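Local coordinates for protein alkylpurine DNA glycosylase AlkC (Pseudomonas fluorescens, PDB 5VHV) that excises alkylated purine bases from DNA as a repair glycosylase that works without flipping the damaged nucleotide out of the helix, at residues V289-D294 with K305-K310; L273-E278 with V343-N348; E269-S274 with Q326-M331. All blocks are in the same frame, centred on the assembly; numbering follows the deposited sequence.

How the interactions relate
All three contacts lie in the strand-built part of the chain, whose strands follow the helices in sequence. Interaction 1 pairs the hairpin strands 285-294 and 305-314, interaction 2 packs strand 270-279 against strand 339-347, and interaction 3 joins strand 270-279 to strand 319-327. Interactions 1 and 2 have centres about 9 Å apart and meet where Tyr291 CG lies 3.6 Å from Leu273 CD2. Tyr291 OH also reaches Gln326 OE1 of interaction 3, at 2.6 Å. Interactions 1 and 3 approach the DNA backbone, whereas the nearest atom of interaction 2 is about 10 Å from the DNA. The side chain of Lys305 is about 14 Å from the bound polyether ligand.

Interaction 1: V289-D294 with K305-K310; sequences VDYAID and KVFKLK. With nucleotides of chain D; nucleotides of chain C.
Asp290 and Lys308 lie side by side and form a salt bridge, Lys308 NZ reaching the syn lone pair of Asp290 OD2 at 2.8 Å, with a weaker bond to OD1. The lysine chain bends at chi2 (-61°), which places CD, and again at chi3, which brings CE alongside the carboxylate oxygens. Asp290 OD1 also accepts Leu309 N at 3.3 Å on its anti side, so the carboxylate is gripped by both backbone and side chain. Among the apolar residues, Phe307 CB sits over one face of the Tyr291 ring, 3.9 Å from its centroid, and Leu309 CG approaches Tyr291 CD1 to 3.7 Å. Tyr291 OH is hydrogen-bonded to Gln326 OE1 of strand 319-327. Antiparallel backbone pairing holds these groups in place, and a classic beta bulge sets Leu309 and Lys310 together opposite Val289. Two phosphates are met from this hairpin: Lys308 N donates to OP1 of DG3 of chain D at 2.9 Å, and Lys305 NZ to OP2 of DC5 of chain C at 2.8 Å. Asp290 probably offsets the Lys308 ammonium charge, while the main-chain N-H of Lys308 holds the DG3 phosphate, and Lys305 probably adds attraction to the second DNA strand.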
loop_
_atom_site.group_PDB
_atom_site.type_symbol
_atom_site.label_atom_id
_atom_site.label_comp_id
_atom_site.label_asym_id
_atom_site.label_seq_id
_atom_site.Cartn_x
_atom_site.Cartn_y
_atom_site.Cartn_z
ATOM N N VAL A 289 12.012 -7.272 -17.987
ATOM C CA VAL A 289 13.355 -6.725 -17.857
ATOM C C VAL A 289 13.365 -5.783 -16.662
ATOM O O VAL A 289 12.673 -4.760 -16.665
ATOM C CB VAL A 289 13.781 -5.985 -19.132
ATOM C CG1 VAL A 289 15.214 -5.502 -19.012
ATOM C CG2 VAL A 289 13.641 -6.891 -20.353
ATOM N N ASP A 290 14.161 -6.126 -15.654
ATOM C CA ASP A 290 14.353 -5.297 -14.472
ATOM C C ASP A 290 15.861 -5.100 -14.268
ATOM O O ASP A 290 16.684 -5.602 -15.037
ATOM C CB ASP A 290 13.688 -5.941 -13.239
ATOM C CG ASP A 290 12.165 -5.967 -13.329
ATOM O OD1 ASP A 290 11.577 -5.067 -13.981
ATOM O OD2 ASP A 290 11.537 -6.870 -12.729
ATOM N N TYR A 291 16.243 -4.324 -13.258
ATOM C CA TYR A 291 17.653 -4.215 -12.902
ATOM C C TYR A 291 17.768 -4.119 -11.398
ATOM O O TYR A 291 16.789 -3.865 -10.697
ATOM C CB TYR A 291 18.351 -3.014 -13.559
ATOM C CG TYR A 291 17.919 -1.642 -13.095
ATOM C CD1 TYR A 291 16.760 -1.068 -13.580
ATOM C CD2 TYR A 291 18.719 -0.886 -12.234
ATOM C CE1 TYR A 291 16.374 0.189 -13.192
ATOM C CE2 TYR A 291 18.334 0.390 -11.845
ATOM C CZ TYR A 291 17.180 0.915 -12.338
ATOM O OH TYR A 291 16.773 2.170 -11.979
ATOM N N ALA A 292 18.967 -4.389 -10.895
ATOM C CA ALA A 292 19.188 -4.326 -9.463
ATOM C C ALA A 292 20.491 -3.610 -9.150
ATOM O O ALA A 292 21.468 -3.727 -9.889
ATOM C CB ALA A 292 19.213 -5.712 -8.853
ATOM N N ILE A 293 20.493 -2.871 -8.047
ATOM C CA ILE A 293 21.700 -2.233 -7.535
ATOM C C ILE A 293 22.082 -2.871 -6.209
ATOM O O ILE A 293 21.256 -2.981 -5.293
ATOM C CB ILE A 293 21.520 -0.716 -7.360
ATOM C CG1 ILE A 293 21.121 -0.078 -8.695
ATOM C CG2 ILE A 293 22.829 -0.106 -6.807
ATOM C CD1 ILE A 293 20.904 1.448 -8.618
ATOM N N ASP A 294 23.353 -3.255 -6.095
ATOM C CA ASP A 294 23.951 -3.656 -4.826
ATOM C C ASP A 294 24.462 -2.403 -4.132
ATOM O O ASP A 294 25.590 -1.982 -4.358
ATOM C CB ASP A 294 25.113 -4.617 -5.058
ATOM C CG ASP A 294 24.675 -5.964 -5.597
ATOM O OD1 ASP A 294 23.532 -6.376 -5.335
ATOM O OD2 ASP A 294 25.493 -6.619 -6.278
ATOM N N LYS A 305 18.792 -4.445 -4.665
ATOM C CA LYS A 305 17.526 -3.705 -4.698
ATOM C C LYS A 305 17.054 -3.649 -6.145
ATOM O O LYS A 305 17.742 -3.078 -7.000
ATOM C CB LYS A 305 17.678 -2.291 -4.127
ATOM C CG LYS A 305 16.498 -1.351 -4.411
ATOM C CD LYS A 305 15.188 -1.828 -3.780
ATOM C CE LYS A 305 14.042 -0.841 -4.032
ATOM N NZ LYS A 305 12.773 -1.341 -3.426
ATOM N N VAL A 306 15.876 -4.206 -6.405
ATOM C CA VAL A 306 15.366 -4.374 -7.761
ATOM C C VAL A 306 14.456 -3.207 -8.117
ATOM O O VAL A 306 13.525 -2.864 -7.356
ATOM C CB VAL A 306 14.612 -5.707 -7.906
ATOM C CG1 VAL A 306 14.027 -5.839 -9.314
ATOM C CG2 VAL A 306 15.537 -6.889 -7.608
ATOM N N PHE A 307 14.716 -2.617 -9.286
ATOM C CA PHE A 307 13.873 -1.597 -9.891
ATOM C C PHE A 307 13.289 -2.116 -11.199
ATOM O O PHE A 307 13.931 -2.873 -11.940
ATOM C CB PHE A 307 14.692 -0.326 -10.139
ATOM C CG PHE A 307 15.189 0.326 -8.886
ATOM C CD1 PHE A 307 14.308 0.947 -8.027
ATOM C CD2 PHE A 307 16.536 0.326 -8.567
ATOM C CE1 PHE A 307 14.764 1.557 -6.846
ATOM C CE2 PHE A 307 16.988 0.954 -7.396
ATOM C CZ PHE A 307 16.125 1.560 -6.562
ATOM N N LYS A 308 12.075 -1.667 -11.500
ATOM C CA LYS A 308 11.403 -2.087 -12.714
ATOM C C LYS A 308 11.945 -1.327 -13.914
ATOM O O LYS A 308 12.200 -0.122 -13.840
ATOM C CB LYS A 308 9.904 -1.837 -12.607
ATOM C CG LYS A 308 9.255 -2.480 -11.392
ATOM C CD LYS A 308 9.405 -4.017 -11.425
ATOM C CE LYS A 308 8.633 -4.625 -12.590
ATOM N NZ LYS A 308 8.790 -6.131 -12.692
ATOM N N LEU A 309 12.079 -2.023 -15.038
ATOM C CA LEU A 309 12.519 -1.357 -16.261
ATOM C C LEU A 309 11.465 -1.429 -17.354
ATOM O O LEU A 309 10.862 -0.401 -17.672
ATOM C CB LEU A 309 13.855 -1.939 -16.714
ATOM C CG LEU A 309 14.982 -0.941 -16.862
ATOM C CD1 LEU A 309 16.255 -1.721 -17.272
ATOM C CD2 LEU A 309 14.624 0.096 -17.877
ATOM N N LYS A 310 11.217 -2.598 -17.941
ATOM C CA LYS A 310 10.317 -2.707 -19.082
ATOM C C LYS A 310 9.763 -4.123 -19.150
ATOM O O LYS A 310 10.498 -5.090 -18.952
ATOM C CB LYS A 310 11.079 -2.367 -20.376
ATOM C CG LYS A 310 10.226 -2.010 -21.578
ATOM C CD LYS A 310 11.112 -1.786 -22.808
ATOM C CE LYS A 310 10.303 -1.472 -24.058
ATOM N NZ LYS A 310 9.705 -0.113 -24.021
ATOM P P DG D 3 9.763 0.847 -9.178
ATOM O OP1 DG D 3 11.020 0.244 -9.653
ATOM O OP2 DG D 3 8.863 0.145 -8.228
ATOM O "O5'" DG D 3 10.065 2.220 -8.474
ATOM C "C5'" DG D 3 11.034 3.137 -9.009
ATOM C "C4'" DG D 3 11.197 4.328 -8.094
ATOM O "O4'" DG D 3 10.031 5.206 -8.178
ATOM C "C3'" DG D 3 11.356 4.007 -6.601
ATOM O "O3'" DG D 3 12.369 4.867 -6.087
ATOM C "C2'" DG D 3 9.946 4.241 -6.018
ATOM C "C1'" DG D 3 9.397 5.361 -6.908
ATOM N N9 DG D 3 7.955 5.331 -7.179
ATOM C C8 DG D 3 7.181 4.239 -7.487
ATOM N N7 DG D 3 5.928 4.542 -7.743
ATOM C C5 DG D 3 5.886 5.918 -7.640
ATOM C C6 DG D 3 4.801 6.806 -7.810
ATOM O O6 DG D 3 3.631 6.537 -8.132
ATOM N N1 DG D 3 5.181 8.128 -7.609
ATOM C C2 DG D 3 6.437 8.537 -7.275
ATOM N N2 DG D 3 6.603 9.855 -7.099
ATOM N N3 DG D 3 7.472 7.708 -7.101
ATOM C C4 DG D 3 7.122 6.423 -7.304
ATOM P P DC C 5 12.773 -2.983 0.026
ATOM O OP1 DC C 5 12.882 -4.285 -0.659
ATOM O OP2 DC C 5 13.188 -1.756 -0.696
ATOM O "O5'" DC C 5 11.280 -2.786 0.510
ATOM C "C5'" DC C 5 10.642 -3.877 1.108
ATOM C "C4'" DC C 5 9.318 -3.447 1.673
ATOM O "O4'" DC C 5 9.529 -2.420 2.660
ATOM C "C3'" DC C 5 8.383 -2.864 0.621
ATOM O "O3'" DC C 5 7.241 -3.686 0.474
ATOM C "C2'" DC C 5 8.042 -1.462 1.118
ATOM C "C1'" DC C 5 8.505 -1.467 2.566
ATOM N N1 DC C 5 9.061 -0.180 3.013
ATOM C C2 DC C 5 8.478 0.475 4.080
ATOM O O2 DC C 5 7.472 -0.029 4.618
ATOM N N3 DC C 5 9.021 1.646 4.499
ATOM C C4 DC C 5 10.111 2.142 3.870
ATOM N N4 DC C 5 10.630 3.296 4.322
ATOM C C5 DC C 5 10.727 1.464 2.796
ATOM C C6 DC C 5 10.180 0.322 2.399
ATOM P P DA D 2 3.852 -0.680 -12.449
ATOM O OP1 DA D 2 4.163 -1.990 -13.009
ATOM O OP2 DA D 2 2.800 -0.519 -11.401
ATOM O "O5'" DA D 2 5.233 -0.101 -11.892
ATOM C "C5'" DA D 2 6.317 0.109 -12.793
ATOM C "C4'" DA D 2 7.340 1.073 -12.211
ATOM O "O4'" DA D 2 6.874 2.443 -12.333
ATOM C "C3'" DA D 2 7.634 0.895 -10.739
ATOM O "O3'" DA D 2 8.968 1.292 -10.499
ATOM C "C2'" DA D 2 6.602 1.816 -10.087
ATOM C "C1'" DA D 2 6.601 2.993 -11.048
ATOM N N9 DA D 2 5.337 3.727 -11.148
ATOM C C8 DA D 2 4.098 3.194 -11.321
ATOM N N7 DA D 2 3.145 4.090 -11.444
ATOM C C5 DA D 2 3.808 5.297 -11.353
ATOM C C6 DA D 2 3.359 6.624 -11.408
ATOM N N6 DA D 2 2.066 6.953 -11.576
ATOM N N1 DA D 2 4.284 7.608 -11.297
ATOM C C2 DA D 2 5.567 7.269 -11.134
ATOM N N3 DA D 2 6.113 6.053 -11.067
ATOM C C4 DA D 2 5.168 5.097 -11.183
#

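Interaction 2: L273-E278 with V343-N348; sequences LSFTLE and VHVLVN
Phe275 and Val345 reach toward each other tip to tip across the interior between strands 270-279 and 339-347. Phe275 CB points toward the valine strand, and chi1 of 54° sets CG between the backbone N and carbonyl carbon. Farther out, CD1 lies 3.9 Å from Val345 CG2, and CE1 is closer to the same methyl at 3.7 Å. CE2 meets the other branch, Val345 CG1, which approaches CZ at the tip to 3.6 Å. This CG1 methyl stands over one ring face, offset toward the rim, in a CH-pi contact 4.0 Å from the centroid. Leu277 CG of the same strand borders the ring edge. Flanking the aromatic contact, Leu273 CD2 touches Val343 CG1 at 4.1 Å, while Leu277 CD1 reaches Val347 CG2 at 4.4 Å. The axes of 273-278 and 343-347 come within 9.6 Å and run 41° from parallel, as in two layers of a beta-sandwich facing each other through their side chains. Val289 of strand 285-294 and Ile322 of strand 319-327 also pack on Phe275 and Leu277. With no hydrogen bond between the segments, their cohesion here comes from dispersion and burial of branched aliphatic and aromatic groups.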
loop_
_atom_site.group_PDB
_atom_site.type_symbol
_atom_site.label_atom_id
_atom_site.label_comp_id
_atom_site.label_asym_id
_atom_site.label_seq_id
_atom_site.Cartn_x
_atom_site.Cartn_y
_atom_site.Cartn_z
ATOM N N LEU A 273 21.851 3.759 -17.120
ATOM C CA LEU A 273 21.972 2.349 -17.454
ATOM C C LEU A 273 21.459 2.141 -18.873
ATOM O O LEU A 273 20.328 2.523 -19.189
ATOM C CB LEU A 273 21.159 1.505 -16.468
ATOM C CG LEU A 273 20.944 0.041 -16.838
ATOM C CD1 LEU A 273 22.264 -0.741 -16.901
ATOM C CD2 LEU A 273 20.015 -0.604 -15.806
ATOM N N SER A 274 22.276 1.538 -19.735
ATOM C CA SER A 274 21.772 1.252 -21.068
ATOM C C SER A 274 22.366 -0.047 -21.598
ATOM O O SER A 274 23.461 -0.461 -21.207
ATOM C CB SER A 274 22.047 2.416 -22.039
ATOM O OG SER A 274 23.434 2.637 -22.248
ATOM N N PHE A 275 21.596 -0.698 -22.460
ATOM C CA PHE A 275 21.995 -1.921 -23.147
ATOM C C PHE A 275 20.974 -2.193 -24.249
ATOM O O PHE A 275 19.901 -1.574 -24.310
ATOM C CB PHE A 275 22.081 -3.106 -22.184
ATOM C CG PHE A 275 20.822 -3.330 -21.392
ATOM C CD1 PHE A 275 20.592 -2.629 -20.217
ATOM C CD2 PHE A 275 19.850 -4.219 -21.838
ATOM C CE1 PHE A 275 19.421 -2.828 -19.479
ATOM C CE2 PHE A 275 18.686 -4.417 -21.112
ATOM C CZ PHE A 275 18.472 -3.715 -19.929
ATOM N N THR A 276 21.319 -3.146 -25.103
ATOM C CA THR A 276 20.479 -3.598 -26.199
ATOM C C THR A 276 20.253 -5.099 -26.050
ATOM O O THR A 276 21.196 -5.847 -25.773
ATOM C CB THR A 276 21.144 -3.284 -27.539
ATOM O OG1 THR A 276 21.457 -1.883 -27.595
ATOM C CG2 THR A 276 20.223 -3.654 -28.706
ATOM N N LEU A 277 19.008 -5.531 -26.219
ATOM C CA LEU A 277 18.665 -6.948 -26.250
ATOM C C LEU A 277 18.388 -7.345 -27.688
ATOM O O LEU A 277 17.607 -6.682 -28.372
ATOM C CB LEU A 277 17.439 -7.243 -25.386
ATOM C CG LEU A 277 17.591 -6.936 -23.899
ATOM C CD1 LEU A 277 16.279 -7.188 -23.175
ATOM C CD2 LEU A 277 18.705 -7.773 -23.281
ATOM N N GLU A 278 19.032 -8.415 -28.141
ATOM C CA GLU A 278 18.810 -8.966 -29.467
ATOM C C GLU A 278 18.167 -10.339 -29.330
ATOM O O GLU A 278 18.753 -11.242 -28.721
ATOM C CB GLU A 278 20.119 -9.078 -30.242
ATOM C CG GLU A 278 19.948 -9.707 -31.635
ATOM C CD GLU A 278 21.236 -10.270 -32.192
ATOM O OE1 GLU A 278 21.167 -11.081 -33.141
ATOM O OE2 GLU A 278 22.313 -9.909 -31.677
ATOM N N VAL A 343 25.555 -2.951 -10.691
ATOM C CA VAL A 343 24.229 -2.891 -11.319
ATOM C C VAL A 343 24.065 -4.157 -12.145
ATOM O O VAL A 343 24.915 -4.446 -13.002
ATOM C CB VAL A 343 24.075 -1.645 -12.205
ATOM C CG1 VAL A 343 22.675 -1.569 -12.809
ATOM C CG2 VAL A 343 24.368 -0.400 -11.402
ATOM N N HIS A 344 23.007 -4.928 -11.868
ATOM C CA HIS A 344 22.736 -6.179 -12.578
ATOM C C HIS A 344 21.512 -6.034 -13.478
ATOM O O HIS A 344 20.505 -5.454 -13.069
ATOM C CB HIS A 344 22.479 -7.339 -11.615
ATOM C CG HIS A 344 23.531 -7.510 -10.563
ATOM N ND1 HIS A 344 24.661 -8.271 -10.756
ATOM C CD2 HIS A 344 23.606 -7.038 -9.296
ATOM C CE1 HIS A 344 25.399 -8.246 -9.661
ATOM N NE2 HIS A 344 24.782 -7.499 -8.762
ATOM N N VAL A 345 21.590 -6.577 -14.700
ATOM C CA VAL A 345 20.456 -6.591 -15.633
ATOM C C VAL A 345 19.748 -7.932 -15.503
ATOM O O VAL A 345 20.388 -8.990 -15.561
ATOM C CB VAL A 345 20.907 -6.348 -17.085
ATOM C CG1 VAL A 345 19.756 -6.537 -18.057
ATOM C CG2 VAL A 345 21.456 -4.935 -17.242
ATOM N N LEU A 346 18.432 -7.888 -15.322
ATOM C CA LEU A 346 17.608 -9.063 -15.060
ATOM C C LEU A 346 16.612 -9.236 -16.199
ATOM O O LEU A 346 15.864 -8.304 -16.517
ATOM C CB LEU A 346 16.825 -8.917 -13.747
ATOM C CG LEU A 346 17.659 -8.541 -12.527
ATOM C CD1 LEU A 346 16.776 -8.033 -11.386
ATOM C CD2 LEU A 346 18.447 -9.745 -12.098
ATOM N N VAL A 347 16.595 -10.421 -16.802
ATOM C CA VAL A 347 15.665 -10.715 -17.887
ATOM C C VAL A 347 14.999 -12.055 -17.588
ATOM O O VAL A 347 15.679 -13.080 -17.438
ATOM C CB VAL A 347 16.356 -10.734 -19.265
ATOM C CG1 VAL A 347 15.305 -10.943 -20.373
ATOM C CG2 VAL A 347 17.111 -9.425 -19.514
ATOM N N ASN A 348 13.668 -12.038 -17.490
ATOM C CA ASN A 348 12.888 -13.186 -17.046
ATOM C C ASN A 348 13.522 -13.874 -15.844
ATOM O O ASN A 348 13.580 -15.107 -15.782
ATOM C CB ASN A 348 12.701 -14.171 -18.206
ATOM C CG ASN A 348 11.831 -13.598 -19.306
ATOM O OD1 ASN A 348 11.471 -12.417 -19.270
ATOM N ND2 ASN A 348 11.495 -14.425 -20.296
#

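Interaction 3: E269-S274 with Q326-M331; sequences ERINLS and QHIRDM. With nucleotides of chain D.
Arg270 lays its guanidinium flat on the His327 ring, the centres 3.6 Å apart and the planes only 5° from parallel. A bend at chi2 (80°) turns CD of the arginine toward the imidazole. CZ then lies near His327 CG, and NH1 stands over the rim of the ring. NH1 and His327 NE2 come to 3.5 Å, but their geometry is too poor for a hydrogen bond, so this is a stacking contact. Arg329 CD covers the opposite face of the imidazole, and Arg329 NH1 donates to His327 O at 3.0 Å, nearly in the guanidinium plane. On one face of that guanidinium sits Met331 SD; Met331 also touches the sugar-phosphate backbone of DA4 and DC5 of chain D.

Three backbone hydrogen bonds join the segments. Ile271 N donates to Gln326 O and Gln326 N to Ile271 O, each at 2.9 Å, closing an antiparallel hydrogen-bonded pair. Beyond it, Glu269 O accepts Ile328 N, also at 2.9 Å, and lies at the edge of the His327 ring. Gln326 OE1 is satisfied by Tyr291 OH, with Gln326 NE2 weakly bonded to Tyr295 OH; Glu269 OE1 accepts the backbone N of Asn266. Ile271 CG1, on the face that also carries Gln326, meets Ile328 CG1 at 4.2 Å. The pairing joins the start of strand 270-279 to the end of strand 319-327, an outermost strand of the sheet within this chain, while strand 253-265 borders 270-279 on its other side.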
loop_
_atom_site.group_PDB
_atom_site.type_symbol
_atom_site.label_atom_id
_atom_site.label_comp_id
_atom_site.label_asym_id
_atom_site.label_seq_id
_atom_site.Cartn_x
_atom_site.Cartn_y
_atom_site.Cartn_z
ATOM N N GLU A 269 24.280 13.309 -8.490
ATOM C CA GLU A 269 24.314 13.176 -9.937
ATOM C C GLU A 269 23.414 12.022 -10.394
ATOM O O GLU A 269 22.880 11.253 -9.593
ATOM C CB GLU A 269 25.743 12.936 -10.428
ATOM C CG GLU A 269 26.704 14.095 -10.281
ATOM C CD GLU A 269 28.112 13.703 -10.789
ATOM O OE1 GLU A 269 29.063 13.709 -9.997
ATOM O OE2 GLU A 269 28.247 13.331 -11.979
ATOM N N ARG A 270 23.258 11.909 -11.705
ATOM C CA ARG A 270 22.518 10.818 -12.324
ATOM C C ARG A 270 23.461 9.786 -12.911
ATOM O O ARG A 270 24.517 10.118 -13.454
ATOM C CB ARG A 270 21.626 11.323 -13.464
ATOM C CG ARG A 270 20.251 11.849 -13.050
ATOM C CD ARG A 270 20.289 13.246 -12.506
ATOM N NE ARG A 270 18.947 13.808 -12.301
ATOM C CZ ARG A 270 18.709 14.893 -11.572
ATOM N NH1 ARG A 270 19.710 15.536 -10.984
ATOM N NH2 ARG A 270 17.471 15.328 -11.417
ATOM N N ILE A 271 23.030 8.536 -12.863
ATOM C CA ILE A 271 23.634 7.476 -13.651
ATOM C C ILE A 271 22.683 7.130 -14.778
ATOM O O ILE A 271 21.488 7.419 -14.722
ATOM C CB ILE A 271 23.964 6.227 -12.819
ATOM C CG1 ILE A 271 22.681 5.622 -12.217
ATOM C CG2 ILE A 271 24.961 6.611 -11.746
ATOM C CD1 ILE A 271 22.848 4.201 -11.669
ATOM N N ASN A 272 23.236 6.512 -15.820
ATOM C CA ASN A 272 22.480 6.080 -16.992
ATOM C C ASN A 272 22.831 4.631 -17.275
ATOM O O ASN A 272 23.971 4.320 -17.640
ATOM C CB ASN A 272 22.795 6.942 -18.202
ATOM C CG ASN A 272 22.505 8.401 -17.954
ATOM O OD1 ASN A 272 21.400 8.870 -18.214
ATOM N ND2 ASN A 272 23.486 9.123 -17.422
ATOM N N LEU A 273 21.851 3.759 -17.120
ATOM C CA LEU A 273 21.972 2.349 -17.454
ATOM C C LEU A 273 21.459 2.141 -18.873
ATOM O O LEU A 273 20.328 2.523 -19.189
ATOM C CB LEU A 273 21.159 1.505 -16.468
ATOM C CG LEU A 273 20.944 0.041 -16.838
ATOM C CD1 LEU A 273 22.264 -0.741 -16.901
ATOM C CD2 LEU A 273 20.015 -0.604 -15.806
ATOM N N SER A 274 22.276 1.538 -19.735
ATOM C CA SER A 274 21.772 1.252 -21.068
ATOM C C SER A 274 22.366 -0.047 -21.598
ATOM O O SER A 274 23.461 -0.461 -21.207
ATOM C CB SER A 274 22.047 2.416 -22.039
ATOM O OG SER A 274 23.434 2.637 -22.248
ATOM N N GLN A 326 18.892 7.259 -13.512
ATOM C CA GLN A 326 18.524 7.205 -12.096
ATOM C C GLN A 326 19.273 8.281 -11.336
ATOM O O GLN A 326 20.478 8.454 -11.516
ATOM C CB GLN A 326 18.794 5.823 -11.480
ATOM C CG GLN A 326 18.111 5.614 -10.134
ATOM C CD GLN A 326 18.371 4.248 -9.540
ATOM O OE1 GLN A 326 18.447 3.244 -10.256
ATOM N NE2 GLN A 326 18.549 4.210 -8.223
ATOM N N HIS A 327 18.548 9.016 -10.507
ATOM C CA HIS A 327 19.090 10.155 -9.774
ATOM C C HIS A 327 19.562 9.662 -8.410
ATOM O O HIS A 327 18.746 9.289 -7.563
ATOM C CB HIS A 327 18.020 11.232 -9.660
ATOM C CG HIS A 327 18.432 12.453 -8.892
ATOM N ND1 HIS A 327 17.508 13.353 -8.409
ATOM C CD2 HIS A 327 19.649 12.933 -8.533
ATOM C CE1 HIS A 327 18.133 14.337 -7.788
ATOM N NE2 HIS A 327 19.434 14.105 -7.843
ATOM N N ILE A 328 20.878 9.614 -8.209
ATOM C CA ILE A 328 21.459 9.053 -6.990
ATOM C C ILE A 328 21.721 10.203 -6.020
ATOM O O ILE A 328 22.688 10.959 -6.171
ATOM C CB ILE A 328 22.745 8.275 -7.273
ATOM C CG1 ILE A 328 22.553 7.250 -8.396
ATOM C CG2 ILE A 328 23.230 7.604 -5.996
ATOM C CD1 ILE A 328 21.552 6.145 -8.084
ATOM N N ARG A 329 20.871 10.321 -5.007
ATOM C CA ARG A 329 20.988 11.391 -4.034
ATOM C C ARG A 329 20.386 10.898 -2.726
ATOM O O ARG A 329 19.508 10.039 -2.728
ATOM C CB ARG A 329 20.296 12.666 -4.527
ATOM C CG ARG A 329 18.787 12.726 -4.331
ATOM C CD ARG A 329 18.031 11.762 -5.235
ATOM N NE ARG A 329 16.590 11.976 -5.152
ATOM C CZ ARG A 329 15.687 11.237 -5.788
ATOM N NH1 ARG A 329 16.069 10.233 -6.584
ATOM N NH2 ARG A 329 14.395 11.503 -5.626
ATOM N N ASP A 330 20.876 11.423 -1.611
ATOM C CA ASP A 330 20.321 11.032 -0.324
ATOM C C ASP A 330 18.858 11.444 -0.215
ATOM O O ASP A 330 18.448 12.520 -0.660
ATOM C CB ASP A 330 21.141 11.628 0.815
ATOM C CG ASP A 330 22.379 10.804 1.129
ATOM O OD1 ASP A 330 22.525 9.682 0.597
ATOM O OD2 ASP A 330 23.222 11.291 1.889
ATOM N N MET A 331 18.082 10.551 0.373
ATOM C CA MET A 331 16.633 10.590 0.413
ATOM C C MET A 331 16.209 10.142 1.790
ATOM O O MET A 331 16.937 9.411 2.464
ATOM C CB MET A 331 16.030 9.634 -0.618
ATOM C CG MET A 331 16.170 10.124 -1.994
ATOM S SD MET A 331 15.481 8.974 -3.135
ATOM C CE MET A 331 16.723 7.729 -3.281
ATOM P P DC D 5 12.311 10.168 -0.360
ATOM O OP1 DC D 5 13.032 11.442 -0.297
ATOM O OP2 DC D 5 12.672 8.970 0.406
ATOM O "O5'" DC D 5 10.856 10.377 0.289
ATOM C "C5'" DC D 5 10.047 11.455 -0.125
ATOM C "C4'" DC D 5 8.640 11.275 0.430
ATOM O "O4'" DC D 5 8.017 10.157 -0.225
ATOM C "C3'" DC D 5 8.576 10.951 1.939
ATOM O "O3'" DC D 5 7.973 12.002 2.636
ATOM C "C2'" DC D 5 7.736 9.668 2.031
ATOM C "C1'" DC D 5 7.052 9.650 0.669
ATOM N N1 DC D 5 6.615 8.339 0.186
ATOM C C2 DC D 5 5.298 8.199 -0.291
ATOM O O2 DC D 5 4.541 9.209 -0.286
ATOM N N3 DC D 5 4.893 6.991 -0.738
ATOM C C4 DC D 5 5.748 5.956 -0.736
ATOM N N4 DC D 5 5.312 4.763 -1.186
ATOM C C5 DC D 5 7.092 6.088 -0.259
ATOM C C6 DC D 5 7.478 7.284 0.186
ATOM P P DA D 4 12.778 4.925 -4.532
ATOM O OP1 DA D 4 14.222 5.185 -4.596
ATOM O OP2 DA D 4 12.175 3.805 -3.781
ATOM O "O5'" DA D 4 12.024 6.224 -4.032
ATOM C "C5'" DA D 4 12.357 7.477 -4.623
ATOM C "C4'" DA D 4 11.681 8.624 -3.886
ATOM O "O4'" DA D 4 10.256 8.632 -4.173
ATOM C "C3'" DA D 4 11.806 8.581 -2.384
ATOM O "O3'" DA D 4 11.996 9.909 -1.895
ATOM C "C2'" DA D 4 10.490 7.953 -1.921
ATOM C "C1'" DA D 4 9.510 8.503 -2.969
ATOM N N9 DA D 4 8.380 7.639 -3.301
ATOM C C8 DA D 4 8.420 6.308 -3.547
ATOM N N7 DA D 4 7.267 5.803 -3.884
ATOM C C5 DA D 4 6.420 6.896 -3.916
ATOM C C6 DA D 4 5.062 7.002 -4.206
ATOM N N6 DA D 4 4.330 5.946 -4.561
ATOM N N1 DA D 4 4.496 8.220 -4.145
ATOM C C2 DA D 4 5.267 9.270 -3.812
ATOM N N3 DA D 4 6.568 9.283 -3.494
ATOM C C4 DA D 4 7.081 8.037 -3.568
#